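Local structure of spectinomycin phosphotransferase (Legionella pneumophila, 3I1A) at residues 64-69 against 131-137; 125-129 against 241-245; 174-178 against 313-317; 195-199 against 275-279. The protein phosphorylates the antibiotic spectinomycin, acting as a resistance factor with the fold shared by aminoglycoside phosphotransferases and protein kinases. All coordinates share one frame; numbering follows the deposited sequence. Where two conformers were deposited one is given.

Contact 1 of 4, residues 64-69 against 131-137; sequences SIIRLL and TSVPISI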
loop_
_atom_site.group_PDB
_atom_site.type_symbol
_atom_site.label_atom_id
_atom_site.label_comp_id
_atom_site.label_asym_id
_atom_site.label_seq_id
_atom_site.Cartn_x
_atom_site.Cartn_y
_atom_site.Cartn_z
ATOM N N SER A 64 2.245 -7.770 -14.006
ATOM C CA SER A 64 1.848 -7.085 -15.235
ATOM C C SER A 64 2.183 -5.601 -15.147
ATOM O O SER A 64 2.714 -5.013 -16.085
ATOM C CB SER A 64 0.347 -7.236 -15.468
ATOM O OG SER A 64 -0.048 -6.547 -16.644
ATOM N N ILE A 65 1.867 -4.993 -14.010
ATOM C CA ILE A 65 2.134 -3.572 -13.840
ATOM C C ILE A 65 3.621 -3.269 -13.695
ATOM O O ILE A 65 4.084 -2.281 -14.239
ATOM C CB ILE A 65 1.335 -3.015 -12.650
ATOM C CG1 ILE A 65 -0.153 -3.087 -12.996
ATOM C CG2 ILE A 65 1.732 -1.569 -12.356
ATOM C CD1 ILE A 65 -0.518 -2.373 -14.304
ATOM N N ILE A 66 4.347 -4.130 -12.984
ATOM C CA ILE A 66 5.785 -3.958 -12.789
ATOM C C ILE A 66 6.444 -4.003 -14.161
ATOM O O ILE A 66 7.342 -3.209 -14.447
ATOM C CB ILE A 66 6.386 -5.098 -11.902
ATOM C CG1 ILE A 66 5.939 -4.926 -10.447
ATOM C CG2 ILE A 66 7.907 -5.099 -11.989
ATOM C CD1 ILE A 66 6.347 -3.612 -9.836
ATOM N N ARG A 67 5.988 -4.923 -15.013
ATOM C CA ARG A 67 6.550 -5.027 -16.362
ATOM C C ARG A 67 6.226 -3.770 -17.172
ATOM O O ARG A 67 7.094 -3.207 -17.846
ATOM C CB ARG A 67 6.006 -6.260 -17.093
ATOM C CG ARG A 67 6.575 -6.382 -18.496
ATOM C CD ARG A 67 5.575 -6.938 -19.469
ATOM N NE ARG A 67 4.778 -5.907 -20.137
ATOM C CZ ARG A 67 3.539 -5.551 -19.794
ATOM N NH1 ARG A 67 2.923 -6.139 -18.767
ATOM N NH2 ARG A 67 2.906 -4.620 -20.500
ATOM N N LEU A 68 4.982 -3.302 -17.098
ATOM C CA LEU A 68 4.608 -2.100 -17.842
ATOM C C LEU A 68 5.470 -0.908 -17.416
ATOM O O LEU A 68 5.963 -0.173 -18.265
ATOM C CB LEU A 68 3.120 -1.786 -17.629
ATOM C CG LEU A 68 2.588 -0.474 -18.211
ATOM C CD1 LEU A 68 2.722 -0.458 -19.709
ATOM C CD2 LEU A 68 1.130 -0.316 -17.817
ATOM N N LEU A 69 5.668 -0.722 -16.111
ATOM C CA LEU A 69 6.501 0.389 -15.643
ATOM C C LEU A 69 7.961 0.179 -16.082
ATOM O O LEU A 69 8.649 1.126 -16.464
ATOM C CB LEU A 69 6.414 0.515 -14.107
ATOM C CG LEU A 69 4.995 0.816 -13.601
ATOM C CD1 LEU A 69 4.958 0.803 -12.077
ATOM C CD2 LEU A 69 4.493 2.144 -14.163
ATOM N N THR A 131 1.467 7.217 -17.450
ATOM C CA THR A 131 1.751 6.000 -18.185
ATOM C C THR A 131 0.525 5.472 -18.925
ATOM O O THR A 131 -0.533 5.291 -18.331
ATOM C CB THR A 131 2.317 4.920 -17.245
ATOM O OG1 THR A 131 3.600 5.344 -16.771
ATOM C CG2 THR A 131 2.515 3.600 -17.991
ATOM N N SER A 132 0.675 5.245 -20.225
ATOM C CA SER A 132 -0.419 4.726 -21.032
ATOM C C SER A 132 -0.636 3.263 -20.674
ATOM O O SER A 132 0.302 2.466 -20.675
ATOM C CB SER A 132 -0.089 4.858 -22.523
ATOM O OG SER A 132 -1.146 4.351 -23.312
ATOM N N VAL A 133 -1.873 2.911 -20.349
ATOM C CA VAL A 133 -2.182 1.542 -19.970
ATOM C C VAL A 133 -2.871 0.811 -21.126
ATOM O O VAL A 133 -3.923 1.242 -21.606
ATOM C CB VAL A 133 -3.094 1.514 -18.716
ATOM C CG1 VAL A 133 -3.304 0.057 -18.243
ATOM C CG2 VAL A 133 -2.458 2.359 -17.588
ATOM N N PRO A 134 -2.255 -0.279 -21.616
ATOM C CA PRO A 134 -2.857 -1.033 -22.717
ATOM C C PRO A 134 -4.232 -1.544 -22.270
ATOM O O PRO A 134 -4.443 -1.873 -21.099
ATOM C CB PRO A 134 -1.857 -2.161 -22.945
ATOM C CG PRO A 134 -0.550 -1.521 -22.586
ATOM C CD PRO A 134 -0.920 -0.810 -21.295
ATOM N N ILE A 135 -5.175 -1.612 -23.200
ATOM C CA ILE A 135 -6.499 -2.061 -22.835
ATOM C C ILE A 135 -6.499 -3.424 -22.144
ATOM O O ILE A 135 -7.257 -3.620 -21.210
ATOM C CB ILE A 135 -7.428 -2.090 -24.056
ATOM C CG1 ILE A 135 -7.621 -0.671 -24.587
ATOM C CG2 ILE A 135 -8.793 -2.654 -23.662
ATOM C CD1 ILE A 135 -8.302 0.265 -23.593
ATOM N N SER A 136 -5.645 -4.350 -22.584
ATOM C CA SER A 136 -5.586 -5.682 -21.987
ATOM C C SER A 136 -5.297 -5.568 -20.503
ATOM O O SER A 136 -5.852 -6.313 -19.691
ATOM C CB SER A 136 -4.505 -6.549 -22.657
ATOM O OG SER A 136 -3.196 -6.009 -22.476
ATOM N N ILE A 137 -4.427 -4.630 -20.144
ATOM C CA ILE A 137 -4.089 -4.435 -18.743
ATOM C C ILE A 137 -5.178 -3.637 -18.023
ATOM O O ILE A 137 -5.438 -3.893 -16.858
ATOM C CB ILE A 137 -2.712 -3.753 -18.611
ATOM C CG1 ILE A 137 -1.658 -4.709 -19.194
ATOM C CG2 ILE A 137 -2.416 -3.403 -17.133
ATOM C CD1 ILE A 137 -0.256 -4.128 -19.328
#
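I137 packs as a knob into a hole on the surface of helix 61-71, formed by S64, I65, R67 and L68. Its CG1 stands anti to its own carbonyl carbon (chi1 -64°) and the chain then runs straight on, which carries CD1 out between S64 and R67. There CD1 of I137 meets the guanidinium of R67 at its edge, 3.4 Å from NH2 and close to the guanidinium plane. The R67 chain bends at chi2 and chi3 to reach this place, while its NE keeps a long, weak ion pair with D71. On its other branch, I137 offers CG2 to CD1 of I65 at 3.6 Å, the two side chains slanting across one another.

L68 faces the loop residues that lead into helix 135-138. Its CG and CG2 of T131 meet tip to tip at 4.1 Å, and its CD1 meets CD of P134 in the same manner at 4.0 Å. P134 sits at the N-cap; its ring gives L68 a rigid apolar surface, and proline needs no backbone N-H there. T131 sends OG1 back to the carbonyl O of Q127, so that its methyl turns to the leucine.

Helix 61-71 probably corresponds to helix αC of protein kinases. With no hydrogen bond between the segments, its grip on the loop after helix 115-129 depends on branched aliphatic shape, and one arginine edge closes the margin.

Contact 2 of 4, residues 125-129 against 241-245; sequences LRQIH and RDLMF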
loop_
_atom_site.group_PDB
_atom_site.type_symbol
_atom_site.label_atom_id
_atom_site.label_comp_id
_atom_site.label_asym_id
_atom_site.label_seq_id
_atom_site.Cartn_x
_atom_site.Cartn_y
_atom_site.Cartn_z
ATOM N N LEU A 125 5.939 9.854 -9.502
ATOM C CA LEU A 125 4.511 9.616 -9.427
ATOM C C LEU A 125 3.835 10.266 -10.627
ATOM O O LEU A 125 2.849 9.750 -11.131
ATOM C CB LEU A 125 3.945 10.142 -8.118
ATOM C CG LEU A 125 2.589 9.577 -7.712
ATOM C CD1 LEU A 125 2.649 8.046 -7.658
ATOM C CD2 LEU A 125 2.224 10.101 -6.332
ATOM N N ARG A 126 4.354 11.390 -11.125
ATOM C CA ARG A 126 3.734 11.976 -12.317
ATOM C C ARG A 126 3.963 11.030 -13.508
ATOM O O ARG A 126 3.084 10.850 -14.359
ATOM C CB ARG A 126 4.331 13.364 -12.607
ATOM C CG ARG A 126 3.756 14.065 -13.865
ATOM C CD ARG A 126 2.285 14.420 -13.695
ATOM N NE ARG A 126 1.714 15.018 -14.911
ATOM C CZ ARG A 126 1.958 16.262 -15.331
ATOM N NH1 ARG A 126 2.759 17.070 -14.645
ATOM N NH2 ARG A 126 1.397 16.707 -16.456
ATOM N N GLN A 127 5.150 10.429 -13.573
ATOM C CA GLN A 127 5.479 9.486 -14.644
ATOM C C GLN A 127 4.504 8.320 -14.643
ATOM O O GLN A 127 4.053 7.862 -15.694
ATOM C CB GLN A 127 6.882 8.901 -14.460
ATOM C CG GLN A 127 8.023 9.682 -15.079
ATOM C CD GLN A 127 9.291 8.844 -15.107
ATOM O OE1 GLN A 127 9.892 8.600 -14.072
ATOM N NE2 GLN A 127 9.681 8.380 -16.288
ATOM N N ILE A 128 4.211 7.829 -13.449
ATOM C CA ILE A 128 3.302 6.704 -13.284
ATOM C C ILE A 128 1.907 7.115 -13.726
ATOM O O ILE A 128 1.262 6.417 -14.519
ATOM C CB ILE A 128 3.296 6.212 -11.799
ATOM C CG1 ILE A 128 4.634 5.544 -11.464
ATOM C CG2 ILE A 128 2.142 5.217 -11.570
ATOM C CD1 ILE A 128 4.938 5.495 -9.955
ATOM N N HIS A 129 1.435 8.256 -13.247
ATOM C CA HIS A 129 0.098 8.700 -13.613
ATOM C C HIS A 129 -0.056 8.977 -15.105
ATOM O O HIS A 129 -1.156 8.903 -15.628
ATOM C CB HIS A 129 -0.283 9.959 -12.823
ATOM C CG HIS A 129 -0.422 9.715 -11.353
ATOM N ND1 HIS A 129 -0.545 10.730 -10.433
ATOM C CD2 HIS A 129 -0.504 8.560 -10.653
ATOM C CE1 HIS A 129 -0.701 10.211 -9.224
ATOM N NE2 HIS A 129 -0.679 8.893 -9.332
ATOM N N ARG A 241 -6.265 9.780 -5.787
ATOM C CA ARG A 241 -6.151 8.527 -5.022
ATOM C C ARG A 241 -4.727 8.439 -4.448
ATOM O O ARG A 241 -4.510 7.936 -3.327
ATOM C CB ARG A 241 -6.385 7.353 -5.957
ATOM C CG ARG A 241 -5.897 6.005 -5.443
ATOM C CD ARG A 241 -6.809 5.447 -4.370
ATOM N NE ARG A 241 -6.468 5.992 -3.055
ATOM C CZ ARG A 241 -7.021 5.559 -1.934
ATOM N NH1 ARG A 241 -7.927 4.584 -1.981
ATOM N NH2 ARG A 241 -6.680 6.111 -0.770
ATOM N N ASP A 242 -3.749 8.876 -5.239
ATOM C CA ASP A 242 -2.372 8.886 -4.771
ATOM C C ASP A 242 -1.958 10.239 -4.172
ATOM O O ASP A 242 -1.225 10.299 -3.169
ATOM C CB ASP A 242 -1.387 8.545 -5.911
ATOM C CG ASP A 242 -1.418 7.083 -6.291
ATOM O OD1 ASP A 242 -1.961 6.267 -5.515
ATOM O OD2 ASP A 242 -0.868 6.746 -7.358
ATOM N N LEU A 243 -2.420 11.337 -4.761
ATOM C CA LEU A 243 -2.004 12.639 -4.258
ATOM C C LEU A 243 -2.430 12.934 -2.818
ATOM O O LEU A 243 -1.787 13.734 -2.143
ATOM C CB LEU A 243 -2.482 13.761 -5.206
ATOM C CG LEU A 243 -1.833 13.669 -6.598
ATOM C CD1 LEU A 243 -2.275 14.866 -7.505
ATOM C CD2 LEU A 243 -0.313 13.654 -6.443
ATOM N N MET A 244 -3.488 12.278 -2.350
ATOM C CA MET A 244 -3.992 12.518 -1.007
ATOM C C MET A 244 -2.950 12.221 0.068
ATOM O O MET A 244 -3.027 12.753 1.178
ATOM C CB MET A 244 -5.238 11.670 -0.751
ATOM C CG MET A 244 -4.989 10.177 -0.770
ATOM S SD MET A 244 -5.879 9.283 0.572
ATOM C CE MET A 244 -4.620 9.439 1.906
ATOM N N PHE A 245 -1.976 11.393 -0.267
ATOM C CA PHE A 245 -0.942 11.035 0.699
ATOM C C PHE A 245 0.093 12.140 0.913
ATOM O O PHE A 245 0.738 12.195 1.965
ATOM C CB PHE A 245 -0.241 9.753 0.252
ATOM C CG PHE A 245 -1.115 8.525 0.364
ATOM C CD1 PHE A 245 -1.869 8.081 -0.726
ATOM C CD2 PHE A 245 -1.227 7.845 1.575
ATOM C CE1 PHE A 245 -2.727 6.976 -0.607
ATOM C CE2 PHE A 245 -2.086 6.733 1.696
ATOM C CZ PHE A 245 -2.828 6.306 0.612
#
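This contact belongs to the core of the kinase-like C-terminal lobe, where the end of helix 115-129 faces the short helix 240-243 beside the loop that follows strand 207-209. H129 gives its NE2 hydrogen to OD2 of D242 over 2.9 Å, and the bond is nearly straight at 169°. The acceptor lies in the imidazole plane, but the nitrogen approaches OD2 on its anti side, 21° out of the carboxylate plane. Ring and carboxylate are themselves tilted by 23°.

D242 probably corresponds to the aspartate at the start of helix αF that in protein kinases holds the catalytic loop by backbone amides. Here its OD1 takes the N-H of S211 and its OD2 that of H210, so OD2 is gripped by two donors. Histidine suits the opposite place because it can be held at both nitrogens: ND1 bonds to the hydroxyl of Y267.

L125 and L243 wrap this polar pair in hydrocarbon. CD1 of L125 lies 3.8 Å from OD2 of D242, and CD2 of L125 is 4.4 Å from CD2 of L243. That same CD2 of L243 comes to the edge of the H129 ring, 4.4 Å from CE1, while F263 covers both leucines.

Contact 3 of 4, residues 174-178 against 313-317; sequences FKSFF and FKEMF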
loop_
_atom_site.group_PDB
_atom_site.type_symbol
_atom_site.label_atom_id
_atom_site.label_comp_id
_atom_site.label_asym_id
_atom_site.label_seq_id
_atom_site.Cartn_x
_atom_site.Cartn_y
_atom_site.Cartn_z
ATOM N N PHE A 174 -12.193 0.257 23.713
ATOM C CA PHE A 174 -12.465 0.726 22.351
ATOM C C PHE A 174 -13.807 1.457 22.279
ATOM O O PHE A 174 -13.908 2.511 21.658
ATOM C CB PHE A 174 -12.493 -0.451 21.382
ATOM C CG PHE A 174 -12.942 -0.074 20.000
ATOM C CD1 PHE A 174 -12.112 0.688 19.174
ATOM C CD2 PHE A 174 -14.218 -0.436 19.550
ATOM C CE1 PHE A 174 -12.551 1.093 17.915
ATOM C CE2 PHE A 174 -14.674 -0.039 18.292
ATOM C CZ PHE A 174 -13.833 0.731 17.472
ATOM N N LYS A 175 -14.838 0.892 22.903
ATOM C CA LYS A 175 -16.141 1.550 22.904
ATOM C C LYS A 175 -16.079 2.918 23.588
ATOM O O LYS A 175 -16.717 3.867 23.133
ATOM C CB LYS A 175 -17.182 0.666 23.585
ATOM C CG LYS A 175 -17.554 -0.565 22.753
ATOM C CD LYS A 175 -18.689 -1.331 23.407
ATOM C CE LYS A 175 -19.057 -2.572 22.615
ATOM N NZ LYS A 175 -20.176 -3.269 23.265
ATOM N N SER A 176 -15.316 3.006 24.679
ATOM C CA SER A 176 -15.161 4.260 25.404
ATOM C C SER A 176 -14.505 5.303 24.513
ATOM O O SER A 176 -14.936 6.457 24.462
ATOM C CB SER A 176 -14.297 4.062 26.655
ATOM O OG SER A 176 -14.973 3.289 27.628
ATOM N N PHE A 177 -13.458 4.884 23.807
ATOM C CA PHE A 177 -12.726 5.784 22.927
ATOM C C PHE A 177 -13.618 6.209 21.756
ATOM O O PHE A 177 -13.598 7.363 21.340
ATOM C CB PHE A 177 -11.463 5.116 22.364
ATOM C CG PHE A 177 -10.599 6.058 21.571
ATOM C CD1 PHE A 177 -9.692 6.897 22.202
ATOM C CD2 PHE A 177 -10.746 6.151 20.189
ATOM C CE1 PHE A 177 -8.939 7.822 21.466
ATOM C CE2 PHE A 177 -10.007 7.061 19.450
ATOM C CZ PHE A 177 -9.101 7.901 20.086
ATOM N N PHE A 178 -14.367 5.261 21.211
ATOM C CA PHE A 178 -15.273 5.544 20.074
ATOM C C PHE A 178 -16.300 6.572 20.534
ATOM O O PHE A 178 -16.549 7.597 19.888
ATOM C CB PHE A 178 -16.000 4.259 19.671
ATOM C CG PHE A 178 -16.659 4.312 18.308
ATOM C CD1 PHE A 178 -16.095 3.632 17.220
ATOM C CD2 PHE A 178 -17.847 5.022 18.115
ATOM C CE1 PHE A 178 -16.703 3.648 15.958
ATOM C CE2 PHE A 178 -18.469 5.049 16.854
ATOM C CZ PHE A 178 -17.893 4.357 15.774
ATOM N N PHE A 313 -5.642 2.601 15.776
ATOM C CA PHE A 313 -6.915 3.306 15.714
ATOM C C PHE A 313 -6.827 4.649 16.458
ATOM O O PHE A 313 -7.266 5.690 15.949
ATOM C CB PHE A 313 -8.003 2.411 16.329
ATOM C CG PHE A 313 -9.406 2.909 16.100
ATOM C CD1 PHE A 313 -10.261 2.248 15.213
ATOM C CD2 PHE A 313 -9.870 4.031 16.771
ATOM C CE1 PHE A 313 -11.567 2.715 15.005
ATOM C CE2 PHE A 313 -11.177 4.504 16.567
ATOM C CZ PHE A 313 -12.016 3.848 15.688
ATOM N N LYS A 314 -6.244 4.651 17.658
ATOM C CA LYS A 314 -6.182 5.910 18.403
ATOM C C LYS A 314 -5.245 6.951 17.827
ATOM O O LYS A 314 -5.527 8.158 17.883
ATOM C CB LYS A 314 -5.820 5.644 19.865
ATOM C CG LYS A 314 -6.952 4.918 20.582
ATOM C CD LYS A 314 -6.753 4.840 22.088
ATOM C CE LYS A 314 -5.670 3.855 22.475
ATOM N NZ LYS A 314 -5.594 3.759 23.972
ATOM N N GLU A 315 -4.124 6.484 17.285
ATOM C CA GLU A 315 -3.148 7.383 16.707
ATOM C C GLU A 315 -3.738 8.221 15.590
ATOM O O GLU A 315 -3.271 9.339 15.355
ATOM C CB GLU A 315 -1.962 6.595 16.172
ATOM C CG GLU A 315 -1.050 6.093 17.264
ATOM C CD GLU A 315 0.183 5.431 16.700
ATOM O OE1 GLU A 315 1.175 5.325 17.445
ATOM O OE2 GLU A 315 0.149 5.019 15.516
ATOM N N MET A 316 -4.742 7.687 14.892
ATOM C CA MET A 316 -5.355 8.446 13.786
ATOM C C MET A 316 -5.935 9.761 14.266
ATOM O O MET A 316 -6.081 10.718 13.487
ATOM C CB MET A 316 -6.473 7.632 13.116
ATOM C CG MET A 316 -5.996 6.296 12.554
ATOM S SD MET A 316 -7.216 5.380 11.574
ATOM C CE MET A 316 -8.725 5.484 12.633
ATOM N N PHE A 317 -6.285 9.808 15.549
ATOM C CA PHE A 317 -6.876 11.009 16.140
ATOM C C PHE A 317 -5.885 11.934 16.847
ATOM O O PHE A 317 -6.286 12.928 17.466
ATOM C CB PHE A 317 -8.007 10.604 17.108
ATOM C CG PHE A 317 -9.117 9.846 16.444
ATOM C CD1 PHE A 317 -8.996 8.474 16.203
ATOM C CD2 PHE A 317 -10.267 10.512 15.989
ATOM C CE1 PHE A 317 -9.996 7.774 15.522
ATOM C CE2 PHE A 317 -11.274 9.820 15.300
ATOM C CZ PHE A 317 -11.143 8.453 15.064
#
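Two aromatic pairs of edge-to-face type carry this contact between helix 169-180 and helix 303-315 with the turn after it, in the C-terminal helical region. F174 points its CE1 edge at a face of F313 in a T-shaped pair, with ring centroids 5.0 Å apart and planes almost perpendicular at 86°; CE1 of F174 comes within 3.5 Å of CE1 of F313, offset toward the rim. In the second, F177 directs its edge toward the face of F317 in an offset T, with centroids 5.5 Å apart and planes at 72°. Both F174 and F177 hold CG anti to the backbone N, the latter with chi1 -174°, which throws the rings across to the other segment.

A CH-pi contact adds to these. CG of K314 sits above the centre of the F177 ring, 3.6 Å from the centroid, and its CD stays over the same face. Lysine suits this margin because its methylenes cover the ring while its charged end leads away; K314 also makes a cation-pi contact with F310.

Looser packing fills in between. CD2 of F177 lies 4.0 Å from CE2 of F313, and CD1 of F178 lies 4.4 Å from CZ of F313. I289 of helix 274-297 also lies against F313.

No hydrogen bond joins the segments, which cohere through dispersion and the weak electrostatics of ring hydrogens against pi clouds, which suit perpendicular rings.

Contact 4 of 4, residues 195-199 against 275-279; sequences LSKKI and TILSY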
loop_
_atom_site.group_PDB
_atom_site.type_symbol
_atom_site.label_atom_id
_atom_site.label_comp_id
_atom_site.label_asym_id
_atom_site.label_seq_id
_atom_site.Cartn_x
_atom_site.Cartn_y
_atom_site.Cartn_z
ATOM N N LEU A 195 -19.243 13.644 -0.055
ATOM C CA LEU A 195 -18.322 13.895 -1.138
ATOM C C LEU A 195 -18.478 12.858 -2.239
ATOM O O LEU A 195 -18.327 13.192 -3.416
ATOM C CB LEU A 195 -16.880 13.943 -0.615
ATOM C CG LEU A 195 -16.578 15.105 0.339
ATOM C CD1 LEU A 195 -15.092 15.102 0.720
ATOM C CD2 LEU A 195 -16.944 16.435 -0.326
ATOM N N SER A 196 -18.797 11.610 -1.894
ATOM C CA SER A 196 -18.954 10.614 -2.946
ATOM C C SER A 196 -20.141 10.964 -3.832
ATOM O O SER A 196 -20.124 10.699 -5.031
ATOM C CB SER A 196 -19.147 9.192 -2.388
ATOM O OG SER A 196 -20.408 9.021 -1.772
ATOM N N LYS A 197 -21.167 11.556 -3.234
ATOM C CA LYS A 197 -22.376 11.919 -3.969
ATOM C C LYS A 197 -22.152 13.096 -4.910
ATOM O O LYS A 197 -22.811 13.201 -5.940
ATOM C CB LYS A 197 -23.501 12.261 -2.991
ATOM C CG LYS A 197 -24.136 11.064 -2.311
ATOM C CD LYS A 197 -25.166 11.509 -1.269
ATOM C CE LYS A 197 -25.913 10.321 -0.688
ATOM N NZ LYS A 197 -26.897 10.728 0.369
ATOM N N LYS A 198 -21.213 13.963 -4.557
ATOM C CA LYS A 198 -20.912 15.148 -5.342
ATOM C C LYS A 198 -19.930 14.878 -6.482
ATOM O O LYS A 198 -19.828 15.663 -7.436
ATOM C CB LYS A 198 -20.358 16.235 -4.427
ATOM N N ILE A 199 -19.216 13.762 -6.397
ATOM C CA ILE A 199 -18.238 13.432 -7.428
ATOM C C ILE A 199 -18.877 12.713 -8.613
ATOM O O ILE A 199 -19.488 11.663 -8.453
ATOM C CB ILE A 199 -17.104 12.536 -6.838
ATOM C CG1 ILE A 199 -16.351 13.313 -5.753
ATOM C CG2 ILE A 199 -16.172 12.060 -7.947
ATOM C CD1 ILE A 199 -15.335 12.467 -4.993
ATOM N N THR A 275 -12.194 18.189 -4.077
ATOM C CA THR A 275 -13.307 17.394 -3.600
ATOM C C THR A 275 -12.888 15.926 -3.603
ATOM O O THR A 275 -13.169 15.187 -2.663
ATOM C CB THR A 275 -14.545 17.579 -4.488
ATOM O OG1 THR A 275 -14.932 18.969 -4.473
ATOM C CG2 THR A 275 -15.674 16.728 -4.001
ATOM N N ILE A 276 -12.215 15.502 -4.662
ATOM C CA ILE A 276 -11.786 14.118 -4.701
ATOM C C ILE A 276 -10.648 13.888 -3.702
ATOM O O ILE A 276 -10.584 12.841 -3.065
ATOM C CB ILE A 276 -11.331 13.684 -6.111
ATOM C CG1 ILE A 276 -12.477 13.893 -7.113
ATOM C CG2 ILE A 276 -10.968 12.176 -6.092
ATOM C CD1 ILE A 276 -12.083 13.571 -8.569
ATOM N N LEU A 277 -9.770 14.871 -3.540
ATOM C CA LEU A 277 -8.662 14.715 -2.590
ATOM C C LEU A 277 -9.221 14.593 -1.157
ATOM O O LEU A 277 -8.771 13.755 -0.371
ATOM C CB LEU A 277 -7.709 15.917 -2.653
ATOM C CG LEU A 277 -6.355 15.743 -1.946
ATOM C CD1 LEU A 277 -5.398 14.950 -2.826
ATOM C CD2 LEU A 277 -5.740 17.124 -1.690
ATOM N N SER A 278 -10.208 15.423 -0.824
ATOM C CA SER A 278 -10.799 15.369 0.517
ATOM C C SER A 278 -11.582 14.060 0.698
ATOM O O SER A 278 -11.579 13.467 1.779
ATOM C CB SER A 278 -11.719 16.564 0.753
ATOM O OG SER A 278 -12.228 16.535 2.087
ATOM N N TYR A 279 -12.248 13.610 -0.360
ATOM C CA TYR A 279 -12.990 12.352 -0.304
ATOM C C TYR A 279 -12.055 11.193 0.079
ATOM O O TYR A 279 -12.370 10.382 0.957
ATOM C CB TYR A 279 -13.608 12.017 -1.661
ATOM C CG TYR A 279 -14.098 10.584 -1.726
ATOM C CD1 TYR A 279 -15.246 10.193 -1.042
ATOM C CD2 TYR A 279 -13.361 9.600 -2.398
ATOM C CE1 TYR A 279 -15.647 8.860 -1.024
ATOM C CE2 TYR A 279 -13.750 8.257 -2.382
ATOM C CZ TYR A 279 -14.900 7.901 -1.691
ATOM O OH TYR A 279 -15.289 6.596 -1.689
#
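L195 and I199 each place the first carbon of their main branch anti to the carbonyl carbon (chi1 -65° and -63°), and this sends both side chains from the end of helix 182-198 against the first turn of helix 274-297. Y279 swings its CG anti to the backbone N instead (chi1 167°), which lays the ring beside L195 and S196 at the end of helix 182-198.

L195 forks round the facing backbone. Its CD1 rests 3.4 Å from the N of Y279 and 3.5 Å from OG of S278, while CD2 meets CG2 of T275 at 3.9 Å. Its CB comes to the edge of the Y279 ring, near the ring plane, and farther along the ring CE1 touches CB of S196 at 3.8 Å. A small residue suits the latter position, where a broad ring lies close by.

I199, the first residue to leave helical geometry, packs beside L195, over T275, I276 and Y279. CD1 lies 3.8 Å from CG1 of I276, the two chains crossing at about a right angle, and an equal 3.8 Å from CB of Y279. The side chains of I199 and T275 run past each other in opposite directions, CG1 of I199 3.9 Å from CG2 of T275. Threonine thus serves both L195 and I199 with one methyl.

The polar ends find partners outside the two segments: S278 OG bonds to E330, S196 OG to the O of E193, and Y279 OH to NH1 of R151. The end of helix 182-198 meets the beginning of helix 274-297, with Y146 edge-to-face against Y279 and I276 packing on E240 of helix 240-243.

How the contacts relate
Contact 2 alone is fully buried, and alone has a hydrogen bond between its segments; the other three are partly buried and rely on apolar or aromatic packing. Contacts 1 and 2 adjoin in sequence, since helix 115-129 runs on into the loop and helix 135-138 of contact 1. Contacts 3 and 4 join the same helical region through consecutive helices, 169-180 then 182-198 and 274-297 then 303-315, and contact 4 nests in the loop contact 3 closes. L277 packs on L243 and M244, bringing contacts 2 and 4 together. Contacts 1 and 3 lie on opposite sides of the chain centre, about 40 Å apart between centres, with an aliphatic knob in one and phenylalanines in the other.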